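Local coordinates for hypothetical protein Atu2327 (Agrobacterium tumefaciens, PDB 2O8I) that is of unknown function but belongs to the OHCU decarboxylase family, so it probably acts on a ureido-imidazoline of the uric acid pathway, at residues A[49-53]-A[54-58]; A[39-42]-A[43-47]; A[135-138]-A[139-143]. All coordinates share one frame; numbering follows the deposited sequence.

Interaction 1 (A[49-53]-A[54-58])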
# COMPACT_ATOMS: atom_id res chain seq x y z
N ARG A 49 8.01 20.07 1.20
CA ARG A 49 8.56 21.07 0.33
C ARG A 49 9.93 21.55 0.77
O ARG A 49 10.69 22.04 -0.04
CB ARG A 49 7.62 22.25 0.24
CG ARG A 49 6.71 22.09 -0.89
CD ARG A 49 5.40 22.71 -0.57
NE ARG A 49 4.46 22.38 -1.62
CZ ARG A 49 3.45 23.14 -2.00
NH1 ARG A 49 3.21 24.29 -1.41
NH2 ARG A 49 2.67 22.72 -2.98
N VAL A 50 10.25 21.39 2.03
CA VAL A 50 11.42 22.00 2.61
C VAL A 50 12.53 20.97 2.84
O VAL A 50 13.63 21.32 3.25
CB VAL A 50 11.00 22.79 3.88
CG1 VAL A 50 11.64 22.25 5.18
CG2 VAL A 50 11.22 24.28 3.66
N ALA A 51 12.21 19.72 2.56
CA ALA A 51 13.10 18.57 2.67
C ALA A 51 14.15 18.69 1.57
O ALA A 51 13.92 19.39 0.59
CB ALA A 51 12.31 17.30 2.52
N SER A 52 15.29 18.02 1.71
CA SER A 52 16.37 18.15 0.73
C SER A 52 15.85 17.54 -0.57
O SER A 52 14.86 16.81 -0.55
CB SER A 52 17.63 17.43 1.24
OG SER A 52 17.45 16.01 1.35
N GLU A 53 16.48 17.85 -1.71
CA GLU A 53 16.10 17.14 -2.96
C GLU A 53 16.31 15.61 -2.86
O GLU A 53 15.49 14.85 -3.35
CB GLU A 53 16.74 17.72 -4.24
CG GLU A 53 16.22 19.14 -4.73
CD GLU A 53 14.68 19.29 -4.78
OE1 GLU A 53 14.08 19.34 -5.88
OE2 GLU A 53 14.06 19.38 -3.70
N ALA A 54 17.39 15.16 -2.20
CA ALA A 54 17.57 13.72 -1.95
C ALA A 54 16.36 13.13 -1.20
O ALA A 54 15.87 12.06 -1.55
CB ALA A 54 18.86 13.44 -1.16
N GLU A 55 15.90 13.84 -0.17
CA GLU A 55 14.80 13.34 0.66
C GLU A 55 13.51 13.25 -0.13
O GLU A 55 12.83 12.22 -0.08
CB GLU A 55 14.64 14.19 1.94
CG GLU A 55 15.80 14.01 2.96
CD GLU A 55 15.74 15.03 4.11
OE1 GLU A 55 15.21 16.16 3.90
OE2 GLU A 55 16.22 14.69 5.24
N ARG A 56 13.20 14.29 -0.90
CA ARG A 56 12.06 14.28 -1.80
C ARG A 56 12.16 13.13 -2.82
O ARG A 56 11.16 12.43 -3.11
CB ARG A 56 11.90 15.63 -2.47
CG ARG A 56 11.50 16.72 -1.47
CD ARG A 56 11.86 18.16 -1.90
NE ARG A 56 11.30 18.53 -3.21
CZ ARG A 56 10.02 18.82 -3.44
NH1 ARG A 56 9.11 18.81 -2.47
NH2 ARG A 56 9.63 19.12 -4.67
N LEU A 57 13.36 12.89 -3.34
CA LEU A 57 13.59 11.78 -4.27
C LEU A 57 13.31 10.43 -3.58
O LEU A 57 12.74 9.50 -4.21
CB LEU A 57 14.99 11.81 -4.87
CG LEU A 57 15.27 10.73 -5.92
CD1 LEU A 57 14.41 10.93 -7.17
CD2 LEU A 57 16.77 10.69 -6.30
N GLY A 58 13.69 10.34 -2.30
CA GLY A 58 13.38 9.16 -1.47
C GLY A 58 11.88 8.92 -1.33
O GLY A 58 11.41 7.78 -1.29

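Interaction 2 (A[39-42]-A[43-47])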
# COMPACT_ATOMS: atom_id res chain seq x y z
N ALA A 39 -5.79 21.58 7.19
CA ALA A 39 -4.74 21.90 8.16
C ALA A 39 -3.60 20.89 8.10
O ALA A 39 -2.48 21.26 7.82
CB ALA A 39 -5.29 22.02 9.57
N VAL A 40 -3.89 19.61 8.29
CA VAL A 40 -2.81 18.61 8.38
C VAL A 40 -2.05 18.50 7.05
O VAL A 40 -0.81 18.34 7.03
CB VAL A 40 -3.32 17.23 8.84
CG1 VAL A 40 -2.21 16.23 8.86
CG2 VAL A 40 -3.98 17.31 10.21
N HIS A 41 -2.77 18.60 5.93
CA HIS A 41 -2.12 18.55 4.63
C HIS A 41 -1.18 19.73 4.42
O HIS A 41 -0.08 19.54 3.89
CB HIS A 41 -3.17 18.55 3.53
CG HIS A 41 -2.61 18.43 2.15
ND1 HIS A 41 -2.40 19.53 1.33
CD2 HIS A 41 -2.27 17.34 1.42
CE1 HIS A 41 -1.94 19.12 0.16
NE2 HIS A 41 -1.85 17.80 0.19
N GLY A 42 -1.61 20.95 4.82
CA GLY A 42 -0.77 22.11 4.66
C GLY A 42 0.54 21.87 5.43
O GLY A 42 1.64 22.18 4.93
N ALA A 43 0.41 21.30 6.64
CA ALA A 43 1.53 21.11 7.55
C ALA A 43 2.49 20.06 7.02
O ALA A 43 3.70 20.27 7.03
CB ALA A 43 1.04 20.73 8.93
N LEU A 44 1.94 18.95 6.53
CA LEU A 44 2.75 17.88 5.94
C LEU A 44 3.43 18.31 4.63
O LEU A 44 4.64 18.08 4.47
CB LEU A 44 1.92 16.60 5.79
CG LEU A 44 1.37 16.00 7.09
CD1 LEU A 44 0.64 14.70 6.80
CD2 LEU A 44 2.46 15.77 8.19
N CYS A 45 2.69 18.95 3.71
CA CYS A 45 3.31 19.49 2.50
C CYS A 45 4.44 20.45 2.82
O CYS A 45 5.49 20.42 2.15
CB CYS A 45 2.29 20.14 1.57
SG CYS A 45 1.20 18.89 0.88
N ALA A 46 4.25 21.29 3.83
CA ALA A 46 5.28 22.21 4.24
C ALA A 46 6.59 21.49 4.50
O ALA A 46 7.64 21.93 4.01
CB ALA A 46 4.87 23.04 5.45
N GLN A 47 6.56 20.39 5.24
CA GLN A 47 7.80 19.65 5.45
C GLN A 47 8.31 18.97 4.17
O GLN A 47 9.53 18.81 3.99
CB GLN A 47 7.63 18.59 6.53
CG GLN A 47 7.22 19.10 7.87
CD GLN A 47 8.14 20.18 8.39
OE1 GLN A 47 7.66 21.16 8.94
NE2 GLN A 47 9.45 20.01 8.23

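Interaction 3 (A[135-138]-A[139-143])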
# COMPACT_ATOMS: atom_id res chain seq x y z
N ILE A 135 5.85 10.03 -20.14
CA ILE A 135 7.05 9.27 -20.47
C ILE A 135 7.97 10.13 -21.34
O ILE A 135 9.18 9.98 -21.30
CB ILE A 135 6.74 7.90 -21.14
CG1 ILE A 135 8.00 7.00 -21.22
CG2 ILE A 135 6.18 8.07 -22.56
CD1 ILE A 135 8.36 6.18 -19.95
N ASP A 136 7.40 11.07 -22.08
CA ASP A 136 8.17 11.93 -22.98
C ASP A 136 8.76 13.19 -22.34
O ASP A 136 9.42 13.98 -23.03
CB ASP A 136 7.32 12.32 -24.20
CG ASP A 136 7.18 11.17 -25.20
OD1 ASP A 136 8.03 10.23 -25.22
OD2 ASP A 136 6.21 11.23 -26.00
N ASN A 137 8.52 13.40 -21.05
CA ASN A 137 9.12 14.54 -20.39
C ASN A 137 10.57 14.29 -20.00
O ASN A 137 11.04 13.16 -20.11
CB ASN A 137 8.31 14.95 -19.16
CG ASN A 137 6.90 15.43 -19.51
OD1 ASN A 137 6.04 15.49 -18.63
ND2 ASN A 137 6.65 15.74 -20.79
N ASN A 138 11.27 15.33 -19.56
CA ASN A 138 12.63 15.19 -19.10
C ASN A 138 12.60 15.07 -17.57
O ASN A 138 11.58 15.36 -16.94
CB ASN A 138 13.49 16.38 -19.56
CG ASN A 138 13.08 17.70 -18.90
OD1 ASN A 138 12.91 17.78 -17.68
ND2 ASN A 138 12.92 18.74 -19.70
N ALA A 139 13.73 14.69 -16.98
CA ALA A 139 13.83 14.42 -15.56
C ALA A 139 13.29 15.54 -14.65
O ALA A 139 12.65 15.24 -13.62
CB ALA A 139 15.28 14.06 -15.17
N ALA A 140 13.53 16.80 -15.02
CA ALA A 140 13.08 17.95 -14.22
C ALA A 140 11.58 18.14 -14.27
O ALA A 140 10.99 18.46 -13.24
CB ALA A 140 13.81 19.26 -14.62
N GLN A 141 10.96 17.95 -15.44
CA GLN A 141 9.50 18.09 -15.57
C GLN A 141 8.76 17.01 -14.77
O GLN A 141 7.86 17.33 -13.98
CB GLN A 141 9.06 18.03 -17.02
CG GLN A 141 9.75 19.01 -17.93
CD GLN A 141 9.48 18.72 -19.41
OE1 GLN A 141 9.85 17.66 -19.95
NE2 GLN A 141 8.82 19.65 -20.05
N GLU A 142 9.16 15.75 -14.96
CA GLU A 142 8.61 14.62 -14.21
C GLU A 142 8.81 14.69 -12.71
O GLU A 142 8.03 14.14 -11.94
CB GLU A 142 9.17 13.30 -14.69
CG GLU A 142 8.53 12.89 -15.90
CD GLU A 142 7.03 12.92 -15.78
OE1 GLU A 142 6.48 12.00 -15.11
OE2 GLU A 142 6.42 13.86 -16.38
N PHE A 143 9.87 15.35 -12.29
CA PHE A 143 10.09 15.50 -10.88
C PHE A 143 9.10 16.53 -10.36
O PHE A 143 8.50 16.32 -9.31
CB PHE A 143 11.52 15.90 -10.60
CG PHE A 143 11.92 15.77 -9.18
CD1 PHE A 143 12.42 14.58 -8.70
CD2 PHE A 143 11.81 16.86 -8.32
CE1 PHE A 143 12.81 14.44 -7.38
CE2 PHE A 143 12.18 16.74 -6.99
CZ PHE A 143 12.69 15.52 -6.51

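Interaction 1 (A[49-53]-A[54-58])
Glu53 and Arg56 set two flat groups side by side, pointing the same way, with the carboxylate and guanidinium planes only 12° apart. Glu53 OE2 comes in at the guanidinium edge and forms a salt bridge with Arg56 NE over 2.9 Å. The guanidinium swings round to this oxygen because the arginine chain is bent at chi3 (56°), while the glutamate folds back at chi2. Further along, Arg56 NH1 sits obliquely against Arg49 CA at 3.6 Å and donates to the carbonyl of Phe48, whose ring also makes a cation-pi contact with this arginine. The other carboxylate, that of Glu55, closes the helix start: its OE1 takes the N-H of Ser52 at 2.9 Å, approached on the anti side and 28° out of the carboxylate plane. In return Ser52 OG accepts from Glu55 N over 3.1 Å. These reciprocal bonds make a capping box, with Ser52 as N-cap of helix 53-62, and they start the new helix just after the chain has left helix 37-50. Ala51 CB tucks in beside the cap, 3.4 Å from Glu55 OE1. The first backbone bonds of the new helix, Arg56 N to Ser52 O and Leu57 N to Glu53 O, follow directly. Glu55 OE2 reaches Arg24 on helix 19-27, and Arg49 pairs with Glu151 on helix 139-161. Each carboxylate thus has a basic partner, and the negative charge of Glu53 and Glu55 in the first turn should also suit the positive end of the helix dipole.

Interaction 2 (A[39-42]-A[43-47])
Cys45 SG lies over one face of the His41 imidazole, 3.5 Å from the ring centroid and 23° off the ring normal. The sulfur is displaced toward the rim, so its closest ring atom is CE1, at 3.2 Å, with NE2 next and CG farthest. This is a sulfur-aromatic contact between residues four apart on one helix. His41 has CG anti to its backbone nitrogen (chi1 -177°), which sets the ring beside its carbonyl carbon, on the Cys45 side, while the Cys45 thiol, beside its own nitrogen, leans back over it. On another flank Val40 and Leu44 run side by side in the same direction and touch through the methyls Val40 CG1 and Leu44 CD1, 3.8 Å apart. Leu44 CG also rests on the carbonyl oxygen of Val40.

Both pairs follow the i to i+4 spacing of the alpha helix 37-50, one of the eight helices of this all-alpha chain, which has no strands. Four consecutive backbone bonds hold the spacing: Ala43 N to Ala39 O, Leu44 N to Val40 O, Cys45 N to His41 O and Ala46 N to Gly42 O. The one between Cys45 N and His41 O, at 2.8 Å, joins the same two residues whose side chains make the sulfur-aromatic contact.

Beyond the helix, His41 NE2 is hydrogen-bonded to the carbonyl of Glu151 on helix 139-161, a bond that should help hold the turn of the ring beneath the sulfur, and Ala154 and Leu158 of that helix pack against the same imidazole. Val40 and Leu44 both meet Phe11 of helix 4-11, while Leu44 reaches on to Phe15 and to Ala25 of helix 19-27.

Interaction 3 (A[135-138]-A[139-143])
Asn138 turns its CG into the space between its own backbone nitrogen and carbonyl carbon (chi1 67°), and Gln141, with CG beside its nitrogen and an extended chain beyond, sends its amide back along the turn to meet it. The two side chains cross at about a right angle, their amide planes 25° apart. From these positions each side chain accepts from the other residue's backbone. Gln141 OE1 takes the N-H of Asn138 at 2.8 Å, with the donor in the carbonyl plane on a lone pair and the bond fairly straight at 164°. Asn138 OD1 receives the N-H of Gln141 at 3.0 Å, here with the donor tilted out of the amide plane. The pair forms a capping box, Asn138 being the N-cap of helix 139-161, the long helix that follows the loop after helix 124-135. A regular backbone bond from Glu142 N to Asn138 O, 3.2 Å long, completes the turn.

Asn137 comes in from the loop just ahead of the cap. Its CB rests against Gln141 OE1 at 3.2 Å, and CB also lies 3.5 Å from Glu142 OE2. The glutamate bends at chi2 to bring its carboxylate back toward the loop, where the side chains of Asn137 and Glu142 cross nearly at right angles. Glu142 OE1 is held by a salt bridge to Arg134 and a hydrogen bond with Tyr107 OH, so the carboxylate of this buried residue is tied to helices 124-135 and 94-111. The cap gives the N-H of Gln141, in the first turn where the usual i-4 helical acceptor is missing, a side-chain acceptor, and the arginine beside Glu142 would be expected to favour its charged form.

The three contacts follow one another along the chain, interaction 2 first, and helix 139-161 brings them together. Interactions 1 and 2 share helix 37-50, with centres about 15 Å apart and no touch beyond their junction in sequence. Interactions 1 and 3, about 17 Å apart between centres, meet directly through Phe143, whose CE2 lies 3.4 Å from Glu53 OE1 and whose CE1 lies 3.9 Å from Leu57 CD1. Interactions 2 and 3 stay apart, with nearest atoms about 11 Å from each other. Glu151 of the long helix is a common partner of interactions 1 and 2. With no catalytic residue or ligand established, the contacts can be placed only relative to the helices.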